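Local coordinates for protein putative transcriptional regulator (Streptomyces coelicolor A3, PDB 2RA5) that is probably a DNA-binding transcriptional regulator of the GntR type whose UTRA domain holds a bound meso-tartrate in a small-molecule pocket, at residues 170-175 / 215-220; 174-177 / 181-184. All blocks are in the same frame, centred on the assembly; numbering follows the deposited sequence. Where two conformers were deposited one is given.

Contact 1 (170-175 / 215-220); sequences GLYRLM and RTTFDD. With SRT (S,R meso-tartaric acid), chain B.
Tyr172, in the first turn of helix 171-177, reaches Thr217 and Arg215 on strand 209-218, joining a helix to the antiparallel sheet of the UTRA domain at the tartrate pocket. The polar bond across the contact is short: Tyr172 OH donates to Thr217 OG1 at 2.6 Å. The two side chains come from opposite directions, and the threonine hydroxyl is also hydrogen-bonded to Glu226 OE1, so a hydrogen-bonded chain from Tyr172 through Thr217 to Glu226 ties the helix to two neighbouring strands.

A second group of bonds holds the tartrate. Gly170 is the N-cap, and the first helical amides beyond it point at the ligand: Leu171 N donates to tartrate O2 at 2.8 Å, while the bond from Tyr172 N to tartrate O4 is weak at 3.3 Å. The good amide bond goes to a hydroxyl and the weak one to a carboxylate; the helix N-terminus would probably favour that carboxylate if ionised. From the strand, Arg215 bends at chi3 (64°), swinging its guanidinium toward the other tartrate carboxylate. Arg215 NH1 donates to tartrate O1 at 2.9 Å and 154°, with O1 at the guanidinium edge and in its plane; its bond to tartrate O11 is weak, at 3.4 Å. Arg138 adds another cationic donor. This arrangement is consistent with the effector site of UTRA domains, although the natural ligand is not established by it.

The remaining contacts are made over flat faces, without hydrogen bonds. Tartrate O41 lies 3.4 Å above one face of the Tyr172 ring, displaced toward the rim. The Tyr172 ring and Arg215 guanidinium planes are 37° apart, so the groups are tilted and do not stack in parallel. Although Tyr172 OH comes within 3.3 Å of Arg215 NE, the angle is poor for a hydrogen bond, because the hydroxyl sits 3.1 Å above the guanidinium plane of Arg215.

Contact 2 (174-177 / 181-184); sequences LMRA and TLHS
Thr181 OG1 accepts a hydrogen bond from Asp220 N, holding the loop in which the next residue, Leu182, meets Met175 and Arg176. The bond lies beside the contact rather than across it. Only three residues separate the two segments, so the chain turns back at the end of helix 171-177 and lays Leu182 against the helix it has just left.

Met175, deposited as selenomethionine, ends in a bend at chi3 (-47°) that brings its methyl over the fork of the leucine. Met175 CE is 3.5 Å from both Leu182 CD1 and Leu182 CD2, the two side chains crossing at about a right angle. Further apolar cover comes from Ile180 on Met175 and from Val225 on Leu182.

On the more exposed flank, Arg176 bends at chi3 to carry its guanidinium across Leu182. CD1 of Leu182 lies 3.9 Å above the Arg176 guanidinium plane, offset toward its rim, and Arg176 CG approaches the same methyl at 4.0 Å. No hydrogen bond crosses here: the contact across the segments is apolar on the leucine side, so it should rest on dispersion and partial burial of the Leu182 methyls, which offer the guanidinium no hydrogen-bond acceptor.

In the fold
Contacts 1 and 2 use successive turns of helix 171-177, sharing Leu174 and Met175, with centres about 5 Å apart. The second segments also meet directly: a probable hydrogen bond joins His183 N to Phe218 O at 2.9 Å, and another joins Phe218 N to Ser184 O at 2.9 Å. His183 and Ser184 both face Phe218, a classic beta bulge where strand 184-193 begins. Tyr172 of contact 1 also packs on Leu182 of contact 2. Contact 1 supplies ligand-binding atoms, whereas in contact 2 the Arg176 side chain stays about 6 Å from the tartrate between nearest atoms. At Ser184 the sheet continues into a strand of the second subunit.

Contact 1 (170-175 / 215-220)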
# COMPACT_ATOMS: atom_id res chain seq x y z
N GLY A 170 -4.61 -16.56 12.60
CA GLY A 170 -4.71 -16.02 11.25
C GLY A 170 -5.09 -17.04 10.19
O GLY A 170 -4.88 -18.25 10.33
N LEU A 171 -5.64 -16.54 9.09
CA LEU A 171 -6.13 -17.40 8.03
C LEU A 171 -4.99 -18.15 7.33
O LEU A 171 -5.17 -19.31 6.95
CB LEU A 171 -6.94 -16.58 7.02
CG LEU A 171 -7.45 -17.28 5.76
CD1 LEU A 171 -8.34 -18.46 6.14
CD2 LEU A 171 -8.18 -16.31 4.83
N TYR A 172 -3.84 -17.50 7.18
CA TYR A 172 -2.68 -18.15 6.56
C TYR A 172 -2.16 -19.32 7.39
O TYR A 172 -1.81 -20.37 6.84
CB TYR A 172 -1.55 -17.15 6.34
CG TYR A 172 -1.66 -16.39 5.05
CD1 TYR A 172 -2.88 -16.26 4.39
CD2 TYR A 172 -0.54 -15.78 4.50
CE1 TYR A 172 -2.98 -15.56 3.21
CE2 TYR A 172 -0.62 -15.09 3.32
CZ TYR A 172 -1.84 -14.97 2.68
OH TYR A 172 -1.89 -14.26 1.50
N ARG A 173 -2.09 -19.14 8.71
CA ARG A 173 -1.61 -20.18 9.62
C ARG A 173 -2.52 -21.39 9.52
O ARG A 173 -2.04 -22.52 9.43
CB ARG A 173 -1.55 -19.66 11.07
CG ARG A 173 -1.22 -20.74 12.12
CD ARG A 173 -1.15 -20.15 13.53
NE ARG A 173 -1.39 -21.13 14.59
CZ ARG A 173 -0.55 -21.41 15.59
NH1 ARG A 173 -0.88 -22.32 16.50
NH2 ARG A 173 0.62 -20.79 15.68
N LEU A 174 -3.83 -21.15 9.53
CA LEU A 174 -4.79 -22.24 9.40
C LEU A 174 -4.59 -23.01 8.11
O LEU A 174 -4.60 -24.24 8.10
CB LEU A 174 -6.23 -21.71 9.46
CG LEU A 174 -6.87 -21.72 10.84
CD1 LEU A 174 -8.25 -21.08 10.81
CD2 LEU A 174 -6.95 -23.15 11.33
N MSE A 175 -4.40 -22.29 7.01
CA MSE A 175 -4.26 -22.93 5.70
C MSE A 175 -3.00 -23.78 5.63
O MSE A 175 -3.02 -24.90 5.10
CB MSE A 175 -4.27 -21.91 4.57
CG MSE A 175 -5.57 -21.10 4.48
SE MSE A 175 -5.67 -19.94 2.92
CE MSE A 175 -3.91 -19.12 3.02
N ARG A 215 -6.15 -9.08 -2.56
CA ARG A 215 -5.04 -10.00 -2.64
C ARG A 215 -5.48 -11.37 -3.18
O ARG A 215 -6.55 -11.87 -2.81
CB ARG A 215 -4.42 -10.14 -1.24
CG ARG A 215 -3.41 -11.25 -1.07
CD ARG A 215 -3.13 -11.49 0.40
NE ARG A 215 -4.30 -11.96 1.15
CZ ARG A 215 -4.41 -11.89 2.48
NH1 ARG A 215 -5.50 -12.35 3.10
NH2 ARG A 215 -3.43 -11.36 3.21
N THR A 216 -4.68 -11.96 -4.06
CA THR A 216 -4.89 -13.37 -4.39
C THR A 216 -3.67 -14.18 -4.00
O THR A 216 -2.56 -13.86 -4.39
CB THR A 216 -5.13 -13.64 -5.89
OG1 THR A 216 -6.12 -12.75 -6.39
CG2 THR A 216 -5.60 -15.10 -6.10
N THR A 217 -3.89 -15.28 -3.29
CA THR A 217 -2.78 -16.12 -2.86
C THR A 217 -2.75 -17.47 -3.59
O THR A 217 -3.76 -18.16 -3.68
CB THR A 217 -2.85 -16.37 -1.34
OG1 THR A 217 -2.98 -15.11 -0.67
CG2 THR A 217 -1.60 -17.10 -0.85
N PHE A 218 -1.57 -17.84 -4.08
CA PHE A 218 -1.38 -19.09 -4.81
C PHE A 218 -0.49 -20.09 -4.08
O PHE A 218 0.37 -19.70 -3.29
CB PHE A 218 -0.80 -18.80 -6.18
CG PHE A 218 -1.52 -17.73 -6.93
CD1 PHE A 218 -1.31 -16.39 -6.61
CD2 PHE A 218 -2.41 -18.06 -7.94
CE1 PHE A 218 -1.98 -15.38 -7.29
CE2 PHE A 218 -3.09 -17.05 -8.64
CZ PHE A 218 -2.87 -15.72 -8.32
N ASP A 219 -0.67 -21.37 -4.38
CA ASP A 219 0.19 -22.41 -3.82
C ASP A 219 1.39 -22.78 -4.72
O ASP A 219 1.65 -22.11 -5.73
CB ASP A 219 -0.61 -23.63 -3.36
CG ASP A 219 -1.20 -24.45 -4.50
OD1 ASP A 219 -0.93 -24.18 -5.69
OD2 ASP A 219 -1.96 -25.39 -4.16
N ASP A 220 2.12 -23.83 -4.34
CA ASP A 220 3.24 -24.38 -5.12
C ASP A 220 2.96 -24.63 -6.60
O ASP A 220 3.85 -24.58 -7.46
CB ASP A 220 3.64 -25.72 -4.52
CG ASP A 220 4.50 -25.59 -3.31
OD1 ASP A 220 4.70 -24.44 -2.85
OD2 ASP A 220 4.97 -26.64 -2.83
O1 SRT B . -6.31 -12.80 5.80
O11 SRT B . -5.23 -10.89 6.19
C1 SRT B . -5.60 -12.06 6.54
C2 SRT B . -5.20 -12.56 7.92
O2 SRT B . -5.65 -13.91 8.09
C3 SRT B . -3.69 -12.41 8.18
O3 SRT B . -3.38 -12.39 9.58
C4 SRT B . -2.92 -13.54 7.57
O4 SRT B . -2.65 -14.57 8.25
O41 SRT B . -2.58 -13.35 6.38

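Contact 2 (174-177 / 181-184)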
# COMPACT_ATOMS: atom_id res chain seq x y z
N LEU A 174 -3.83 -21.15 9.53
CA LEU A 174 -4.79 -22.24 9.40
C LEU A 174 -4.59 -23.01 8.11
O LEU A 174 -4.60 -24.24 8.10
CB LEU A 174 -6.23 -21.71 9.46
CG LEU A 174 -6.87 -21.72 10.84
CD1 LEU A 174 -8.25 -21.08 10.81
CD2 LEU A 174 -6.95 -23.15 11.33
N MSE A 175 -4.40 -22.29 7.01
CA MSE A 175 -4.26 -22.93 5.70
C MSE A 175 -3.00 -23.78 5.63
O MSE A 175 -3.02 -24.90 5.10
CB MSE A 175 -4.27 -21.91 4.57
CG MSE A 175 -5.57 -21.10 4.48
SE MSE A 175 -5.67 -19.94 2.92
CE MSE A 175 -3.91 -19.12 3.02
N ARG A 176 -1.91 -23.25 6.14
CA ARG A 176 -0.67 -24.00 6.19
C ARG A 176 -0.88 -25.22 7.06
O ARG A 176 -0.42 -26.32 6.74
CB ARG A 176 0.48 -23.13 6.72
CG ARG A 176 1.21 -22.37 5.61
CD ARG A 176 2.43 -21.60 6.12
NE ARG A 176 2.07 -20.42 6.90
CZ ARG A 176 2.28 -19.16 6.52
NH1 ARG A 176 2.86 -18.92 5.35
NH2 ARG A 176 1.92 -18.16 7.31
N ALA A 177 -1.62 -25.03 8.16
CA ALA A 177 -1.95 -26.10 9.08
C ALA A 177 -2.66 -27.26 8.39
O ALA A 177 -2.48 -28.42 8.75
CB ALA A 177 -2.79 -25.57 10.23
N THR A 181 0.39 -25.13 0.70
CA THR A 181 1.62 -24.39 0.53
C THR A 181 1.27 -23.03 -0.04
O THR A 181 0.54 -22.92 -1.01
CB THR A 181 2.57 -25.12 -0.41
OG1 THR A 181 1.86 -25.54 -1.59
CG2 THR A 181 3.16 -26.34 0.31
N LEU A 182 1.75 -21.98 0.60
CA LEU A 182 1.53 -20.62 0.13
C LEU A 182 2.83 -20.15 -0.50
O LEU A 182 3.85 -20.05 0.18
CB LEU A 182 1.10 -19.73 1.30
CG LEU A 182 -0.10 -20.35 2.04
CD1 LEU A 182 -0.47 -19.59 3.29
CD2 LEU A 182 -1.29 -20.43 1.11
N HIS A 183 2.82 -19.91 -1.80
CA HIS A 183 4.05 -19.62 -2.51
C HIS A 183 4.16 -18.15 -2.96
O HIS A 183 5.22 -17.55 -2.88
CB HIS A 183 4.21 -20.57 -3.69
CG HIS A 183 5.55 -20.50 -4.34
ND1 HIS A 183 5.75 -19.87 -5.56
CD2 HIS A 183 6.75 -20.97 -3.96
CE1 HIS A 183 7.01 -19.96 -5.89
NE2 HIS A 183 7.66 -20.62 -4.94
N SER A 184 3.05 -17.58 -3.44
CA SER A 184 3.04 -16.18 -3.81
C SER A 184 1.67 -15.56 -3.60
O SER A 184 0.70 -16.23 -3.23
CB SER A 184 3.48 -15.99 -5.27
OG SER A 184 2.61 -16.64 -6.17